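Long-range contacts in neutral ceramidase (Pseudomonas aeruginosa, PDB 2ZWS), which hydrolyses the N-acyl linkage of ceramides to give sphingosine and a free fatty acid, and also runs the synthesis of ceramide from them: residues S164-P169 with T451-Y455; N245-L249 with F412-V418; F559-I565 with H612-Y618. All coordinates share one frame. Residue numbers count along the deposited sequence, not the author numbering.

Following the chain from the N terminus, contact 1 opens first, on helix 162-165, and closes only at 451-455, at the start of helix 452-457. Within that long excursion contact 2 opens and closes, joining the loop 245-249 to the start of helix 414-428, so the two are nested. They also touch in space, with centres 11 Å apart: Glu454 OE1 lies 2.7 Å from Thr413 OG1, probably a hydrogen bond, and one water serves both. Contact 2 lies beside the zinc site and contact 1 flanks it further out. Contact 3 follows in series, pairing strands 560-566 and 611-622 of the C-terminal beta-sandwich, its nearest atoms about 29 Å from contact 2.

Contact 1: residues S164-P169 with T451-Y455; sequences SHLKNP and TREEY
Residues 164-169 run from a short helix into a type I turn from His165 to Asn168, with Asn168 N 3.2 Å from His165 O; Asn168 is extended (phi/psi -75/136). They lie against the first turn of helix 452-457, with Ser164 nearest Glu454 (CA-CA 4.7 Å) and Lys167 nearest Glu453 (5.8 Å). Asn168 (chi1 m) suits the junction because its amide both gives and accepts: ND2 donates to Glu454 OE2 (2.8 Å) and His165 O (2.9 Å), while OD1 accepts from Thr451 OG1 (2.7 Å). One water joins Glu454 OE2 (2.6 Å) to His165 ND1 (2.9 Å), whose NE2 bonds Tyr174; another links Glu454 O (2.8 Å) to Ser164 OG (3.0 Å), which bonds Glu459. Glu453 packs CB against Lys167 O (3.6 Å); its carboxylate forms a salt bridge with Arg419. Thr451, chi1 p, accepts from Glu454 N at OG1 (3.1 Å), and Glu454 OE1 accepts from Thr451 N (2.9 Å) and bonds Thr413: the reciprocal pair of a capping box, just after the zinc ligand Tyr448.

Contact 2: residues N245-L249 with F412-V418; sequences NAGNL and FTVMAGV
Asn245 lies in the loop between strands 238-242 and 249-251, which runs beside the entry to helix 414-428; its CA is 4.7 Å from Phe412 CA. Its CB points at the other segment and lies 3.4 Å from Thr413 O, while OD1 comes within 3.5 Å of Gly417 CA. An ideal CB on Gly417 would sit only 2.3 Å from Asn245 OD1, so glycine makes room for the amide, whose two ends bond Asp179 and Arg421. Ala246 turns its methyl away and begins a type I turn that ends at Leu249, with Leu249 N 3.0 Å from Ala246 O. A water accepts from Ala246 N (3.2 Å) and Phe412 N (3.0 Å). Gly247 (phi/psi -54/-37) donates its N-H to Phe412 O (N to O 2.9 Å, 160°). Gly247 CA is 4.2 Å from Thr413 CA. A CB here would clash with Phe412 C, so glycine fits this close approach. Asn248, chi1 p, presents OD1 to Val414 N (3.1 Å, 159°); its ND2 donates to a water (2.9 Å) that also accepts from Met415 N (3.0 Å). Leu249 closes the contact with CD1 on Val414 CG2 (3.6 Å). Thr413, chi1 p, accepts from Ala416 N at OG1 (3.3 Å), and OG1 also bonds Glu454. The result is a threonine N-cap whose first-turn amides, Val414 N and Met415 N, are met by Asn248 of the neighbouring loop and by a water that Asn248 also holds, packed against the zinc site: Glu411, preceding Phe412, is a zinc ligand, and the loop leads to Ser250, probably the nucleophile.

Contact 3: residues F559-I565 with H612-Y618; sequences FLEVVNI and HYYIRHY
Backbone hydrogen bonds join strands 560-565 and 612-618 as an antiparallel pair, their axes 4.7 Å apart at 161°. The hydrogen-bonded pairs are linked Glu561 N to Arg616 O and Arg616 N to Glu561 O, Val563 N to Tyr614 O and Tyr614 N to Val563 O, all 2.9 Å; Ile565 N to His612 O (2.9 Å) and Tyr618 N to Phe559 O (3.1 Å) extend the ladder. Leu560-His617, Val562-Ile615 and Asn564-Tyr613 are non-hydrogen-bonded pairs. The strands are neighbours in one sheet of the C-terminal beta-sandwich, where Leu560, Val562 and Ile615 meet strand 595-603 of the opposing sheet, so branched apolar residues suit that face. Of the polar contacts, His617 ND1 donates to Phe559 O (2.9 Å), Tyr618 OH donates to Glu561 OE1 (2.8 Å), and Phe559 N bonds Asp579, a magnesium ligand. Among the apolar contacts, Val563 CB sits 3.9 Å above the Tyr614 (chi1 p) ring centroid in a CH-pi contact, and Ile565 CG2 reaches Tyr614 CE1 at 3.7 Å.

Contact 1: residues S164-P169 with T451-Y455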
loop_
_atom_site.group_PDB
_atom_site.type_symbol
_atom_site.label_atom_id
_atom_site.label_comp_id
_atom_site.label_asym_id
_atom_site.label_seq_id
_atom_site.Cartn_x
_atom_site.Cartn_y
_atom_site.Cartn_z
ATOM N N SER A 164 -20.568 5.470 15.201
ATOM C CA SER A 164 -20.164 4.175 15.746
ATOM C C SER A 164 -19.046 4.344 16.765
ATOM O O SER A 164 -19.029 3.678 17.799
ATOM C CB SER A 164 -19.682 3.244 14.619
ATOM O OG SER A 164 -20.730 2.907 13.740
ATOM N N HIS A 165 -18.118 5.252 16.478
ATOM C CA HIS A 165 -16.978 5.489 17.367
ATOM C C HIS A 165 -17.465 5.929 18.758
ATOM O O HIS A 165 -16.930 5.519 19.785
ATOM C CB HIS A 165 -16.054 6.550 16.783
ATOM C CG HIS A 165 -14.921 6.953 17.682
ATOM N ND1 HIS A 165 -13.777 6.195 17.833
ATOM C CD2 HIS A 165 -14.767 8.035 18.483
ATOM C CE1 HIS A 165 -12.957 6.812 18.671
ATOM N NE2 HIS A 165 -13.544 7.923 19.097
ATOM N N LEU A 166 -18.491 6.771 18.751
ATOM C CA LEU A 166 -19.066 7.315 19.978
ATOM C C LEU A 166 -19.828 6.287 20.792
ATOM O O LEU A 166 -20.231 6.589 21.928
ATOM C CB LEU A 166 -19.955 8.516 19.650
ATOM C CG LEU A 166 -19.220 9.701 19.020
ATOM C CD1 LEU A 166 -20.224 10.765 18.543
ATOM C CD2 LEU A 166 -18.205 10.306 19.962
ATOM N N LYS A 167 -20.056 5.095 20.238
ATOM C CA LYS A 167 -20.703 4.030 21.008
ATOM C C LYS A 167 -19.731 3.353 21.973
ATOM O O LYS A 167 -20.154 2.589 22.837
ATOM C CB LYS A 167 -21.348 2.971 20.108
ATOM C CG LYS A 167 -22.410 3.459 19.115
ATOM C CD LYS A 167 -23.607 4.089 19.805
ATOM C CE LYS A 167 -24.782 4.187 18.841
ATOM N NZ LYS A 167 -25.805 5.167 19.306
ATOM N N ASN A 168 -18.422 3.591 21.816
ATOM C CA ASN A 168 -17.434 3.019 22.732
ATOM C C ASN A 168 -17.443 3.756 24.067
ATOM O O ASN A 168 -17.501 4.981 24.087
ATOM C CB ASN A 168 -16.033 3.088 22.127
ATOM C CG ASN A 168 -15.902 2.241 20.865
ATOM O OD1 ASN A 168 -16.052 1.017 20.898
ATOM N ND2 ASN A 168 -15.642 2.905 19.745
ATOM N N PRO A 169 -17.385 3.009 25.186
ATOM C CA PRO A 169 -17.389 3.652 26.510
ATOM C C PRO A 169 -16.028 4.204 26.930
ATOM O O PRO A 169 -15.923 4.861 27.968
ATOM C CB PRO A 169 -17.767 2.502 27.445
ATOM C CG PRO A 169 -17.254 1.291 26.776
ATOM C CD PRO A 169 -17.354 1.540 25.284
ATOM N N THR A 451 -14.892 -2.562 17.038
ATOM C CA THR A 451 -15.094 -3.072 18.396
ATOM C C THR A 451 -16.499 -3.684 18.471
ATOM O O THR A 451 -17.329 -3.430 17.611
ATOM C CB THR A 451 -15.012 -1.961 19.438
ATOM O OG1 THR A 451 -16.010 -0.988 19.127
ATOM C CG2 THR A 451 -13.625 -1.281 19.444
ATOM N N ARG A 452 -16.775 -4.431 19.538
ATOM C CA ARG A 452 -18.133 -4.974 19.763
ATOM C C ARG A 452 -19.225 -3.888 19.665
ATOM O O ARG A 452 -20.273 -4.080 19.013
ATOM C CB ARG A 452 -18.207 -5.695 21.126
ATOM C CG ARG A 452 -19.595 -6.247 21.491
ATOM C CD ARG A 452 -19.974 -7.389 20.585
ATOM N NE ARG A 452 -21.369 -7.847 20.662
ATOM C CZ ARG A 452 -22.348 -7.411 19.875
ATOM N NH1 ARG A 452 -23.567 -7.920 19.994
ATOM N NH2 ARG A 452 -22.121 -6.465 18.968
ATOM N N GLU A 453 -18.941 -2.744 20.269
ATOM C CA GLU A 453 -19.909 -1.625 20.309
ATOM C C GLU A 453 -20.090 -1.000 18.925
ATOM O O GLU A 453 -21.214 -0.788 18.461
ATOM C CB GLU A 453 -19.480 -0.578 21.336
ATOM C CG GLU A 453 -19.363 -1.125 22.773
ATOM C CD GLU A 453 -17.978 -1.673 23.169
ATOM O OE1 GLU A 453 -17.135 -2.047 22.300
ATOM O OE2 GLU A 453 -17.721 -1.739 24.402
ATOM N N GLU A 454 -18.980 -0.753 18.228
ATOM C CA GLU A 454 -19.069 -0.266 16.856
ATOM C C GLU A 454 -19.816 -1.246 15.960
ATOM O O GLU A 454 -20.607 -0.836 15.105
ATOM C CB GLU A 454 -17.672 -0.044 16.271
ATOM C CG GLU A 454 -16.956 1.161 16.835
ATOM C CD GLU A 454 -15.457 1.079 16.689
ATOM O OE1 GLU A 454 -14.960 0.124 16.052
ATOM O OE2 GLU A 454 -14.771 1.968 17.225
ATOM N N TYR A 455 -19.511 -2.536 16.111
ATOM C CA TYR A 455 -20.125 -3.565 15.282
ATOM C C TYR A 455 -21.634 -3.464 15.349
ATOM O O TYR A 455 -22.302 -3.579 14.314
ATOM C CB TYR A 455 -19.683 -4.949 15.741
ATOM C CG TYR A 455 -20.212 -6.078 14.902
ATOM C CD1 TYR A 455 -19.445 -6.607 13.850
ATOM C CD2 TYR A 455 -21.466 -6.659 15.178
ATOM C CE1 TYR A 455 -19.910 -7.658 13.079
ATOM C CE2 TYR A 455 -21.952 -7.721 14.409
ATOM C CZ TYR A 455 -21.148 -8.220 13.357
ATOM O OH TYR A 455 -21.598 -9.263 12.592
HETATM O O HOH W 1 -20.161 0.229 12.585
HETATM O O HOH W 2 -12.985 3.717 16.648
#

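Contact 2: residues N245-L249 with F412-V418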
loop_
_atom_site.group_PDB
_atom_site.type_symbol
_atom_site.label_atom_id
_atom_site.label_comp_id
_atom_site.label_asym_id
_atom_site.label_seq_id
_atom_site.Cartn_x
_atom_site.Cartn_y
_atom_site.Cartn_z
ATOM N N ASN A 245 -4.204 2.072 12.769
ATOM C CA ASN A 245 -5.582 1.647 12.834
ATOM C C ASN A 245 -6.405 2.726 12.110
ATOM O O ASN A 245 -6.871 3.696 12.720
ATOM C CB ASN A 245 -6.049 1.431 14.302
ATOM C CG ASN A 245 -5.335 2.347 15.316
ATOM O OD1 ASN A 245 -4.657 1.860 16.236
ATOM N ND2 ASN A 245 -5.499 3.661 15.163
ATOM N N ALA A 246 -6.585 2.543 10.804
ATOM C CA ALA A 246 -7.198 3.577 9.932
ATOM C C ALA A 246 -8.590 3.203 9.409
ATOM O O ALA A 246 -9.129 3.892 8.530
ATOM C CB ALA A 246 -6.260 3.866 8.754
ATOM N N GLY A 247 -9.185 2.145 9.956
ATOM C CA GLY A 247 -10.419 1.602 9.401
ATOM C C GLY A 247 -11.526 2.637 9.253
ATOM O O GLY A 247 -12.316 2.590 8.291
ATOM N N ASN A 248 -11.619 3.553 10.216
ATOM C CA ASN A 248 -12.693 4.540 10.185
ATOM C C ASN A 248 -12.178 5.969 10.006
ATOM O O ASN A 248 -12.853 6.930 10.374
ATOM C CB ASN A 248 -13.644 4.422 11.425
ATOM C CG ASN A 248 -12.888 4.441 12.769
ATOM O OD1 ASN A 248 -11.648 4.428 12.801
ATOM N ND2 ASN A 248 -13.639 4.505 13.883
ATOM N N LEU A 249 -10.987 6.106 9.402
ATOM C CA LEU A 249 -10.345 7.413 9.246
ATOM C C LEU A 249 -10.091 7.779 7.777
ATOM O O LEU A 249 -9.409 7.045 7.046
ATOM C CB LEU A 249 -9.011 7.451 10.002
ATOM C CG LEU A 249 -9.064 7.406 11.526
ATOM C CD1 LEU A 249 -7.663 7.165 12.066
ATOM C CD2 LEU A 249 -9.557 8.737 12.039
ATOM N N PHE A 412 -8.270 -1.876 11.031
ATOM C CA PHE A 412 -8.831 -1.746 12.370
ATOM C C PHE A 412 -9.291 -0.321 12.606
ATOM O O PHE A 412 -8.593 0.620 12.297
ATOM C CB PHE A 412 -7.778 -2.134 13.402
ATOM C CG PHE A 412 -7.499 -3.610 13.440
ATOM C CD1 PHE A 412 -6.848 -4.249 12.362
ATOM C CD2 PHE A 412 -7.855 -4.365 14.544
ATOM C CE1 PHE A 412 -6.622 -5.621 12.390
ATOM C CE2 PHE A 412 -7.591 -5.727 14.581
ATOM C CZ PHE A 412 -6.971 -6.364 13.491
ATOM N N THR A 413 -10.462 -0.156 13.201
ATOM C CA THR A 413 -10.879 1.185 13.575
ATOM C C THR A 413 -9.999 1.679 14.705
ATOM O O THR A 413 -9.274 0.901 15.323
ATOM C CB THR A 413 -12.289 1.192 14.118
ATOM O OG1 THR A 413 -12.354 0.305 15.249
ATOM C CG2 THR A 413 -13.279 0.775 13.040
ATOM N N VAL A 414 -10.069 2.982 14.974
ATOM C CA VAL A 414 -9.225 3.587 16.023
ATOM C C VAL A 414 -9.309 2.764 17.326
ATOM O O VAL A 414 -8.289 2.312 17.840
ATOM C CB VAL A 414 -9.607 5.074 16.278
ATOM C CG1 VAL A 414 -8.895 5.642 17.542
ATOM C CG2 VAL A 414 -9.296 5.928 15.038
ATOM N N MET A 415 -10.519 2.562 17.861
ATOM C CA MET A 415 -10.625 1.899 19.160
ATOM C C MET A 415 -10.315 0.409 19.069
ATOM O O MET A 415 -9.831 -0.195 20.051
ATOM C CB MET A 415 -12.002 2.127 19.808
ATOM C CG MET A 415 -12.279 3.570 20.244
ATOM S SD MET A 415 -10.847 4.422 20.995
ATOM C CE MET A 415 -10.420 3.394 22.425
ATOM N N ALA A 416 -10.554 -0.203 17.908
ATOM C CA ALA A 416 -10.214 -1.634 17.781
ATOM C C ALA A 416 -8.694 -1.808 17.911
ATOM O O ALA A 416 -8.213 -2.723 18.598
ATOM C CB ALA A 416 -10.758 -2.224 16.487
ATOM N N GLY A 417 -7.954 -0.901 17.293
ATOM C CA GLY A 417 -6.490 -0.942 17.362
ATOM C C GLY A 417 -5.958 -0.482 18.707
ATOM O O GLY A 417 -5.054 -1.111 19.298
ATOM N N VAL A 418 -6.522 0.620 19.207
ATOM C CA VAL A 418 -6.102 1.151 20.510
ATOM C C VAL A 418 -6.291 0.123 21.636
ATOM O O VAL A 418 -5.424 -0.032 22.484
ATOM C CB VAL A 418 -6.799 2.496 20.861
ATOM C CG1 VAL A 418 -6.503 2.890 22.313
ATOM C CG2 VAL A 418 -6.320 3.579 19.914
HETATM O O HOH W 3 -5.755 -0.482 10.142
HETATM O O HOH W 2 -12.985 3.717 16.648
#

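Contact 3: residues F559-I565 with H612-Y618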
loop_
_atom_site.group_PDB
_atom_site.type_symbol
_atom_site.label_atom_id
_atom_site.label_comp_id
_atom_site.label_asym_id
_atom_site.label_seq_id
_atom_site.Cartn_x
_atom_site.Cartn_y
_atom_site.Cartn_z
ATOM N N PHE A 559 8.141 5.188 -18.871
ATOM C CA PHE A 559 7.453 5.491 -20.129
ATOM C C PHE A 559 7.836 6.841 -20.695
ATOM O O PHE A 559 7.449 7.173 -21.830
ATOM C CB PHE A 559 5.930 5.431 -19.928
ATOM C CG PHE A 559 5.407 4.031 -19.739
ATOM C CD1 PHE A 559 5.229 3.190 -20.847
ATOM C CD2 PHE A 559 5.142 3.523 -18.464
ATOM C CE1 PHE A 559 4.763 1.897 -20.697
ATOM C CE2 PHE A 559 4.669 2.219 -18.302
ATOM C CZ PHE A 559 4.499 1.388 -19.425
ATOM N N LEU A 560 8.568 7.636 -19.920
ATOM C CA LEU A 560 8.864 8.999 -20.331
ATOM C C LEU A 560 10.102 9.527 -19.632
ATOM O O LEU A 560 10.427 9.156 -18.509
ATOM C CB LEU A 560 7.684 9.936 -20.048
ATOM C CG LEU A 560 7.414 10.335 -18.587
ATOM C CD1 LEU A 560 8.144 11.640 -18.187
ATOM C CD2 LEU A 560 5.912 10.396 -18.294
ATOM N N GLU A 561 10.756 10.450 -20.309
ATOM C CA GLU A 561 11.887 11.178 -19.750
ATOM C C GLU A 561 11.736 12.626 -20.180
ATOM O O GLU A 561 11.398 12.888 -21.339
ATOM C CB GLU A 561 13.201 10.598 -20.280
ATOM C CG GLU A 561 13.627 9.300 -19.588
ATOM C CD GLU A 561 14.841 8.614 -20.229
ATOM O OE1 GLU A 561 15.288 9.035 -21.329
ATOM O OE2 GLU A 561 15.328 7.630 -19.624
ATOM N N VAL A 562 11.963 13.558 -19.252
ATOM C CA VAL A 562 12.180 14.972 -19.571
ATOM C C VAL A 562 13.679 15.154 -19.583
ATOM O O VAL A 562 14.339 14.882 -18.568
ATOM C CB VAL A 562 11.553 15.930 -18.551
ATOM C CG1 VAL A 562 11.730 17.356 -19.014
ATOM C CG2 VAL A 562 10.067 15.646 -18.406
ATOM N N VAL A 563 14.191 15.610 -20.728
ATOM C CA VAL A 563 15.628 15.666 -20.967
ATOM C C VAL A 563 16.099 17.106 -21.137
ATOM O O VAL A 563 15.560 17.843 -21.971
ATOM C CB VAL A 563 16.028 14.815 -22.197
ATOM C CG1 VAL A 563 17.556 14.836 -22.398
ATOM C CG2 VAL A 563 15.559 13.374 -22.062
ATOM N N ASN A 564 17.095 17.485 -20.333
ATOM C CA ASN A 564 17.743 18.793 -20.362
ATOM C C ASN A 564 18.966 18.718 -21.284
ATOM O O ASN A 564 19.822 17.844 -21.103
ATOM C CB ASN A 564 18.167 19.157 -18.924
ATOM C CG ASN A 564 18.804 20.548 -18.799
ATOM O OD1 ASN A 564 18.680 21.405 -19.675
ATOM N ND2 ASN A 564 19.463 20.781 -17.668
ATOM N N ILE A 565 19.030 19.604 -22.283
ATOM C CA ILE A 565 20.193 19.656 -23.204
ATOM C C ILE A 565 20.925 21.001 -23.147
ATOM O O ILE A 565 21.697 21.351 -24.054
ATOM C CB ILE A 565 19.825 19.299 -24.660
ATOM C CG1 ILE A 565 18.552 20.042 -25.089
ATOM C CG2 ILE A 565 19.698 17.780 -24.812
ATOM C CD1 ILE A 565 18.185 19.871 -26.555
ATOM N N HIS A 612 17.112 24.540 -22.789
ATOM C CA HIS A 612 16.402 23.732 -23.773
ATOM C C HIS A 612 16.174 22.300 -23.293
ATOM O O HIS A 612 17.061 21.685 -22.689
ATOM C CB HIS A 612 17.148 23.773 -25.108
ATOM C CG HIS A 612 17.154 25.137 -25.730
ATOM N ND1 HIS A 612 18.143 26.067 -25.480
ATOM C CD2 HIS A 612 16.262 25.747 -26.546
ATOM C CE1 HIS A 612 17.873 27.181 -26.141
ATOM N NE2 HIS A 612 16.733 27.015 -26.790
ATOM N N TYR A 613 14.973 21.793 -23.574
ATOM C CA TYR A 613 14.525 20.497 -23.093
ATOM C C TYR A 613 13.794 19.755 -24.202
ATOM O O TYR A 613 13.311 20.372 -25.156
ATOM C CB TYR A 613 13.545 20.699 -21.931
ATOM C CG TYR A 613 14.159 21.281 -20.676
ATOM C CD1 TYR A 613 14.530 20.445 -19.623
ATOM C CD2 TYR A 613 14.351 22.664 -20.530
ATOM C CE1 TYR A 613 15.090 20.951 -18.462
ATOM C CE2 TYR A 613 14.927 23.190 -19.364
ATOM C CZ TYR A 613 15.292 22.318 -18.332
ATOM O OH TYR A 613 15.851 22.803 -17.166
ATOM N N TYR A 614 13.689 18.438 -24.080
ATOM C CA TYR A 614 12.739 17.707 -24.908
ATOM C C TYR A 614 12.158 16.544 -24.123
ATOM O O TYR A 614 12.623 16.244 -23.027
ATOM C CB TYR A 614 13.378 17.237 -26.216
ATOM C CG TYR A 614 14.477 16.199 -26.094
ATOM C CD1 TYR A 614 15.827 16.580 -25.991
ATOM C CD2 TYR A 614 14.183 14.842 -26.139
ATOM C CE1 TYR A 614 16.835 15.622 -25.906
ATOM C CE2 TYR A 614 15.181 13.887 -26.078
ATOM C CZ TYR A 614 16.505 14.284 -25.952
ATOM O OH TYR A 614 17.484 13.324 -25.889
ATOM N N ILE A 615 11.141 15.897 -24.671
ATOM C CA ILE A 615 10.515 14.767 -23.988
ATOM C C ILE A 615 10.685 13.501 -24.831
ATOM O O ILE A 615 10.443 13.511 -26.043
ATOM C CB ILE A 615 9.021 15.074 -23.658
ATOM C CG1 ILE A 615 8.932 16.173 -22.582
ATOM C CG2 ILE A 615 8.269 13.800 -23.212
ATOM C CD1 ILE A 615 7.540 16.736 -22.346
ATOM N N ARG A 616 11.155 12.430 -24.196
ATOM C CA ARG A 616 11.282 11.132 -24.829
ATOM C C ARG A 616 10.222 10.161 -24.289
ATOM O O ARG A 616 9.954 10.115 -23.068
ATOM C CB ARG A 616 12.691 10.578 -24.599
ATOM C CG ARG A 616 13.003 9.298 -25.310
ATOM C CD ARG A 616 14.504 9.056 -25.366
ATOM N NE ARG A 616 14.785 7.760 -25.978
ATOM C CZ ARG A 616 16.004 7.288 -26.207
ATOM N NH1 ARG A 616 16.155 6.095 -26.763
ATOM N NH2 ARG A 616 17.064 8.005 -25.855
ATOM N N HIS A 617 9.642 9.375 -25.191
ATOM C CA HIS A 617 8.692 8.337 -24.833
ATOM C C HIS A 617 9.262 6.952 -25.121
ATOM O O HIS A 617 9.887 6.739 -26.154
ATOM C CB HIS A 617 7.362 8.530 -25.588
ATOM C CG HIS A 617 6.424 7.367 -25.495
ATOM N ND1 HIS A 617 5.992 6.841 -24.289
ATOM C CD2 HIS A 617 5.774 6.675 -26.465
ATOM C CE1 HIS A 617 5.153 5.847 -24.530
ATOM N NE2 HIS A 617 5.016 5.720 -25.839
ATOM N N TYR A 618 9.067 6.031 -24.182
ATOM C CA TYR A 618 9.394 4.614 -24.361
ATOM C C TYR A 618 8.124 3.802 -24.164
ATOM O O TYR A 618 7.402 4.044 -23.195
ATOM C CB TYR A 618 10.401 4.165 -23.303
ATOM C CG TYR A 618 11.701 4.907 -23.246
ATOM C CD1 TYR A 618 12.833 4.372 -23.853
ATOM C CD2 TYR A 618 11.831 6.112 -22.562
ATOM C CE1 TYR A 618 14.053 5.023 -23.782
ATOM C CE2 TYR A 618 13.045 6.779 -22.481
ATOM C CZ TYR A 618 14.155 6.223 -23.111
ATOM O OH TYR A 618 15.389 6.851 -23.045
#